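Local coordinates for Ras-related protein Rab-7L1 (Homo sapiens, PDB 6HH2), which binds and hydrolyses GTP as a Rab-family switch in endosome–Golgi vesicle trafficking, recruiting the kinase LRRK2 to the Golgi and stimulating its activity, at residues V13-D18 / A87-F91. The protein carries 4 engineered substitutions. Sequence-based numbering, arbitrary orientation.
Engineered in segment 87-91: Ala87 (natural residue Cys).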
ATOM      1  N   VAL A  13       1.747   2.987  -6.672  1.00 18.66           N
ATOM      2  CA  VAL A  13       1.319   2.774  -5.286  1.00 19.46           C
ATOM      3  C   VAL A  13       2.487   2.117  -4.551  1.00 18.92           C
ATOM      4  O   VAL A  13       2.988   1.064  -4.977  1.00 19.51           O
ATOM      5  CB  VAL A  13       0.089   1.855  -5.246  1.00 18.82           C
ATOM      6  CG1 VAL A  13      -0.284   1.567  -3.797  1.00 20.17           C
ATOM      7  CG2 VAL A  13      -1.070   2.538  -6.027  1.00 23.30           C
ATOM      8  N   LEU A  14       2.916   2.728  -3.454  1.00 18.03           N
ATOM      9  CA  LEU A  14       4.006   2.161  -2.634  1.00 18.27           C
ATOM     10  C   LEU A  14       3.428   1.222  -1.599  1.00 19.02           C
ATOM     11  O   LEU A  14       2.484   1.591  -0.891  1.00 22.98           O
ATOM     12  CB  LEU A  14       4.735   3.298  -1.916  1.00 17.24           C
ATOM     13  CG  LEU A  14       5.156   4.428  -2.826  1.00 18.32           C
ATOM     14  CD1 LEU A  14       5.899   5.503  -2.015  1.00 21.35           C
ATOM     15  CD2 LEU A  14       6.063   3.875  -3.963  1.00 20.07           C
ATOM     16  N   VAL A  15       3.922  -0.004  -1.532  1.00 17.06           N
ATOM     17  CA  VAL A  15       3.559  -0.959  -0.503  1.00 16.93           C
ATOM     18  C   VAL A  15       4.739  -1.089   0.437  1.00 17.52           C
ATOM     19  O   VAL A  15       5.811  -1.618   0.082  1.00 17.60           O
ATOM     20  CB  VAL A  15       3.199  -2.319  -1.086  1.00 17.72           C
ATOM     21  CG1 VAL A  15       2.795  -3.272   0.034  1.00 19.61           C
ATOM     22  CG2 VAL A  15       2.067  -2.129  -2.142  1.00 19.66           C
ATOM     23  N   VAL A  16       4.636  -0.485   1.609  1.00 17.93           N
ATOM     24  CA  VAL A  16       5.729  -0.337   2.559  1.00 18.45           C
ATOM     25  C   VAL A  16       5.306  -0.906   3.898  1.00 18.34           C
ATOM     26  O   VAL A  16       4.133  -1.124   4.171  1.00 19.73           O
ATOM     27  CB  VAL A  16       6.266   1.095   2.724  1.00 21.37           C
ATOM     28  CG1 VAL A  16       6.799   1.652   1.400  1.00 24.68           C
ATOM     29  CG2 VAL A  16       5.198   2.041   3.333  1.00 22.93           C
ATOM     30  N   GLY A  17       6.282  -1.085   4.764  1.00 19.07           N
ATOM     31  CA  GLY A  17       6.070  -1.715   6.044  1.00 19.82           C
ATOM     32  C   GLY A  17       7.252  -2.600   6.380  1.00 19.15           C
ATOM     33  O   GLY A  17       8.103  -2.886   5.534  1.00 21.05           O
ATOM     34  N   ASP A  18       7.303  -3.024   7.629  1.00 20.77           N
ATOM     35  CA  ASP A  18       8.462  -3.808   8.070  1.00 21.88           C
ATOM     36  C   ASP A  18       8.512  -5.177   7.378  1.00 21.19           C
ATOM     37  O   ASP A  18       7.548  -5.657   6.765  1.00 20.65           O
ATOM     38  CB  ASP A  18       8.393  -4.020   9.567  1.00 20.91           C
ATOM     39  CG  ASP A  18       8.713  -2.778  10.372  1.00 24.36           C
ATOM     40  OD1 ASP A  18       8.992  -1.705   9.802  1.00 24.81           O
ATOM     41  OD2 ASP A  18       8.693  -2.921  11.610  1.00 25.38           O
ATOM     42  N   ALA A  87       0.306   5.522  -0.765  1.00 17.91           N
ATOM     43  CA  ALA A  87       1.060   4.503  -0.064  1.00 18.17           C
ATOM     44  C   ALA A  87       0.130   3.627   0.745  1.00 18.39           C
ATOM     45  O   ALA A  87      -0.851   4.115   1.333  1.00 18.95           O
ATOM     46  CB  ALA A  87       2.064   5.143   0.903  1.00 19.57           C
ATOM     47  N   VAL A  88       0.408   2.327   0.724  1.00 17.82           N
ATOM     48  CA  VAL A  88      -0.217   1.335   1.580  1.00 17.42           C
ATOM     49  C   VAL A  88       0.828   0.982   2.603  1.00 17.52           C
ATOM     50  O   VAL A  88       1.917   0.495   2.232  1.00 19.96           O
ATOM     51  CB  VAL A  88      -0.568   0.098   0.778  1.00 18.59           C
ATOM     52  CG1 VAL A  88      -1.135  -1.004   1.672  1.00 23.40           C
ATOM     53  CG2 VAL A  88      -1.632   0.429  -0.298  1.00 18.32           C
ATOM     54  N   ILE A  89       0.620   1.316   3.864  1.00 17.33           N
ATOM     55  CA  ILE A  89       1.555   1.063   4.960  1.00 16.90           C
ATOM     56  C   ILE A  89       1.027  -0.103   5.773  1.00 16.76           C
ATOM     57  O   ILE A  89      -0.075  -0.003   6.356  1.00 18.06           O
ATOM     58  CB  ILE A  89       1.783   2.308   5.817  1.00 19.09           C
ATOM     59  CG1 ILE A  89       2.272   3.455   4.904  1.00 20.07           C
ATOM     60  CG2 ILE A  89       2.787   1.974   6.956  1.00 20.72           C
ATOM     61  CD1 ILE A  89       2.716   4.729   5.630  1.00 22.44           C
ATOM     62  N   MET A  90       1.721  -1.228   5.744  1.00 18.21           N
ATOM     63  CA  MET A  90       1.255  -2.470   6.345  0.55 16.80           C
ATOM     64  C   MET A  90       1.973  -2.756   7.633  1.00 19.13           C
ATOM     65  O   MET A  90       3.170  -2.488   7.740  1.00 19.50           O
ATOM     66  CB  MET A  90       1.456  -3.667   5.405  0.55 18.78           C
ATOM     67  CG  MET A  90       0.749  -3.509   4.081  0.55 18.07           C
ATOM     68  SD  MET A  90       0.881  -4.978   3.018  0.55 18.28           S
ATOM     69  CE  MET A  90       0.672  -6.353   4.195  0.55 20.60           C
ATOM     70  N   PHE A  91       1.230  -3.259   8.604  1.00 18.79           N
ATOM     71  CA  PHE A  91       1.800  -3.820   9.808  1.00 18.37           C
ATOM     72  C   PHE A  91       1.159  -5.170  10.113  1.00 20.28           C
ATOM     73  O   PHE A  91       0.136  -5.552   9.543  1.00 20.61           O
ATOM     74  CB  PHE A  91       1.822  -2.821  10.985  1.00 18.99           C
ATOM     75  CG  PHE A  91       0.495  -2.599  11.632  1.00 18.69           C
ATOM     76  CD1 PHE A  91      -0.424  -1.672  11.088  1.00 20.65           C
ATOM     77  CD2 PHE A  91       0.141  -3.337  12.779  1.00 20.78           C
ATOM     78  CE1 PHE A  91      -1.670  -1.494  11.691  1.00 20.12           C
ATOM     79  CE2 PHE A  91      -1.097  -3.144  13.400  1.00 22.32           C
ATOM     80  CZ  PHE A  91      -1.992  -2.204  12.874  1.00 21.59           C
TER
HETATM   81  O   HOH W   1       5.265  -2.154   9.474  1.00 21.10           O
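Val16 N donates the central backbone bond, 3.0 Å to Val88 O, between two neighbouring parallel strands. On either side of it Val88 N donates to Leu14 O (2.7 Å) and Met90 N to Val16 O (2.9 Å), all three nearly straight. Beyond the last of these the strands part, and a water takes over: it accepts from Asp18 N and donates to Met90 O, 2.7 Å away. Weaker CA-H...O contacts fill in between, as from Val15 CA to Val88 O. Gly17, at phi 142°, has a backbone that calls for glycine, in keeping with the start of a P-loop; Asp18 touches GDP, its carboxylate held by Asn101 and Trp105.

The apolar contacts divide between the two faces of the sheet. On one, Val16 and Ile89 lie side by side, Val16 CG2 3.6 Å from Ile89 CG1; chi1 of -60° sets that methyl between the backbone N and the carbonyl carbon. Leu14 and the engineered Ala87 share this face at longer range. On the other, Met90, with CG anti to its carbonyl carbon (chi1 -58°) and the chain extended at chi2, brings SD to 3.9 Å from Val15 CG1, while Val13 CG1 meets Val88 CG2.

These are central strands of the Ras-like sheet, flanked by strands 58-66 and 123-128. Helix 23-30 covers Val15 and Met90, whereas helix 96-112 packs on Ala87 across the sheet.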